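Local coordinates for protein KLTH0A00704p (PDB 4J2G) that acts in autophagy as a fungal Atg13, whose HORMA domain, the part described here, probably mediates PI 3-kinase recruitment, at residues A[29-34]-A[76-81]. The protein carries 1 engineered substitution. Residues are numbered along the deposited sequence; the frame is centred on the assembly and turned at random.
Sequences FFLKAA and PWTTFD
F30 and W77 bring two aromatic rings together where, in the Atg13 HORMA domain, the helix 18-39 packs against the last turn of the short helix 70-78. Their planes are within 27° of parallel, yet the rings are slid so far past each other that the F30 ring and the five-membered ring of W77 have centroids 5.5 Å apart and barely overlap. What touches is one corner of each: F30 CD2 lies 3.7 Å from W77 CD1 and 3.8 Å from W77 NE1. The two side chains, both buried, meet roughly at a right angle. P76 CB covers one face of the W77 ring near its rim. The indole N-H is satisfied from outside the pair, by a hydrogen bond from NE1 to the carbonyl oxygen of P87, which ties the ring to the loop ahead of strand 89-96. L86 and L89 touch both aromatics, and L257 of strand 255-264 also reaches F30, so the pair continues into the apolar layer between the helices and the five-stranded antiparallel sheet.

One residue on from F30, toward the more solvent-accessible side, L31 makes the second half of the contact. Its CB does not aim straight at helix 70-78, but with chi2 at 174° CD1 is the branch anti to CA, and the other methyl, CD2, is the one turned onto that helix. That one methyl touches both W77 CB, at 3.7 Å, and T78 CG2, also at 3.7 Å.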
loop_
_atom_site.group_PDB
_atom_site.type_symbol
_atom_site.label_atom_id
_atom_site.label_comp_id
_atom_site.label_asym_id
_atom_site.label_seq_id
_atom_site.Cartn_x
_atom_site.Cartn_y
_atom_site.Cartn_z
ATOM N N PHE A 29 16.614 3.847 -2.800
ATOM C CA PHE A 29 15.672 3.876 -1.738
ATOM C C PHE A 29 14.283 3.388 -2.243
ATOM O O PHE A 29 13.644 2.504 -1.631
ATOM C CB PHE A 29 15.536 5.265 -1.221
ATOM C CG PHE A 29 14.699 5.313 -0.036
ATOM C CD1 PHE A 29 15.221 4.902 1.205
ATOM C CD2 PHE A 29 13.366 5.659 -0.150
ATOM C CE1 PHE A 29 14.422 4.868 2.324
ATOM C CE2 PHE A 29 12.547 5.616 0.961
ATOM C CZ PHE A 29 13.069 5.210 2.191
ATOM N N PHE A 30 13.823 3.978 -3.344
ATOM C CA PHE A 30 12.561 3.569 -3.971
ATOM C C PHE A 30 12.509 2.059 -4.073
ATOM O O PHE A 30 11.531 1.456 -3.653
ATOM C CB PHE A 30 12.445 4.100 -5.378
ATOM C CG PHE A 30 11.779 5.409 -5.474
ATOM C CD1 PHE A 30 12.287 6.541 -4.809
ATOM C CD2 PHE A 30 10.632 5.525 -6.245
ATOM C CE1 PHE A 30 11.625 7.755 -4.933
ATOM C CE2 PHE A 30 9.950 6.722 -6.341
ATOM C CZ PHE A 30 10.474 7.854 -5.724
ATOM N N LEU A 31 13.579 1.477 -4.613
ATOM C CA LEU A 31 13.731 0.022 -4.711
ATOM C C LEU A 31 13.680 -0.685 -3.364
ATOM O O LEU A 31 12.876 -1.594 -3.221
ATOM C CB LEU A 31 15.006 -0.377 -5.430
ATOM C CG LEU A 31 15.145 0.078 -6.900
ATOM C CD1 LEU A 31 16.551 -0.283 -7.432
ATOM C CD2 LEU A 31 14.088 -0.518 -7.794
ATOM N N LYS A 32 14.495 -0.254 -2.373
ATOM C CA LYS A 32 14.452 -0.847 -1.032
ATOM C C LYS A 32 13.043 -0.712 -0.394
ATOM O O LYS A 32 12.520 -1.683 0.171
ATOM C CB LYS A 32 15.534 -0.251 -0.080
ATOM C CG LYS A 32 16.971 -0.674 -0.398
ATOM C CD LYS A 32 17.985 -0.106 0.599
ATOM C CE LYS A 32 19.409 -0.189 0.033
ATOM N NZ LYS A 32 20.432 0.451 0.926
ATOM N N ALA A 33 12.472 0.505 -0.474
ATOM C CA ALA A 33 11.170 0.811 0.084
ATOM C C ALA A 33 10.066 -0.110 -0.465
ATOM O O ALA A 33 9.332 -0.796 0.312
ATOM C CB ALA A 33 10.805 2.296 -0.088
ATOM N N ALA A 34 10.017 -0.202 -1.782
ATOM C CA ALA A 34 9.122 -1.141 -2.420
ATOM C C ALA A 34 9.399 -2.593 -1.988
ATOM O O ALA A 34 8.457 -3.395 -1.798
ATOM C CB ALA A 34 9.197 -0.972 -3.924
ATOM N N PRO A 76 10.476 0.050 -14.263
ATOM C CA PRO A 76 10.572 1.477 -14.335
ATOM C C PRO A 76 11.601 2.114 -13.404
ATOM O O PRO A 76 12.005 3.231 -13.704
ATOM C CB PRO A 76 9.178 1.927 -13.932
ATOM C CG PRO A 76 8.310 0.813 -14.418
ATOM C CD PRO A 76 9.091 -0.368 -13.969
ATOM N N TRP A 77 12.039 1.448 -12.325
ATOM C CA TRP A 77 12.987 2.098 -11.352
ATOM C C TRP A 77 14.357 1.479 -11.402
ATOM O O TRP A 77 15.340 2.057 -10.896
ATOM C CB TRP A 77 12.413 2.015 -9.877
ATOM C CG TRP A 77 11.119 2.710 -9.826
ATOM C CD1 TRP A 77 10.956 4.062 -9.621
ATOM C CD2 TRP A 77 9.795 2.181 -10.070
ATOM N NE1 TRP A 77 9.645 4.405 -9.717
ATOM C CE2 TRP A 77 8.900 3.287 -10.004
ATOM C CE3 TRP A 77 9.283 0.914 -10.323
ATOM C CZ2 TRP A 77 7.520 3.162 -10.166
ATOM C CZ3 TRP A 77 7.889 0.768 -10.544
ATOM C CH2 TRP A 77 7.014 1.904 -10.457
ATOM N N THR A 78 14.436 0.276 -11.958
ATOM C CA THR A 78 15.700 -0.439 -12.140
ATOM C C THR A 78 16.410 -0.001 -13.429
ATOM O O THR A 78 17.665 0.031 -13.488
ATOM C CB THR A 78 15.556 -1.967 -12.151
ATOM O OG1 THR A 78 14.613 -2.362 -13.170
ATOM C CG2 THR A 78 15.057 -2.443 -10.801
ATOM N N THR A 79 15.610 0.357 -14.425
ATOM C CA THR A 79 16.131 0.911 -15.689
ATOM C C THR A 79 16.067 2.450 -15.779
ATOM O O THR A 79 15.912 3.000 -16.847
ATOM C CB THR A 79 15.380 0.364 -16.889
ATOM O OG1 THR A 79 14.047 0.840 -16.841
ATOM C CG2 THR A 79 15.353 -1.156 -16.888
ATOM N N PHE A 80 16.220 3.144 -14.662
ATOM C CA PHE A 80 16.143 4.599 -14.626
ATOM C C PHE A 80 17.487 5.282 -14.833
ATOM O O PHE A 80 18.432 4.974 -14.078
ATOM C CB PHE A 80 15.669 5.003 -13.247
ATOM C CG PHE A 80 15.860 6.477 -12.928
ATOM C CD1 PHE A 80 14.981 7.437 -13.465
ATOM C CD2 PHE A 80 16.866 6.891 -12.054
ATOM C CE1 PHE A 80 15.149 8.783 -13.176
ATOM C CE2 PHE A 80 17.031 8.236 -11.756
ATOM C CZ PHE A 80 16.180 9.182 -12.327
ATOM N N ASP A 81 17.528 6.198 -15.823
ATOM C CA ASP A 81 18.540 7.281 -16.056
ATOM C C ASP A 81 17.850 8.607 -15.897
ATOM O O ASP A 81 16.615 8.682 -16.003
ATOM C CB ASP A 81 18.964 7.402 -17.515
ATOM C CG ASP A 81 19.174 6.118 -18.147
ATOM O OD1 ASP A 81 19.494 5.173 -17.408
ATOM O OD2 ASP A 81 19.026 6.052 -19.377
#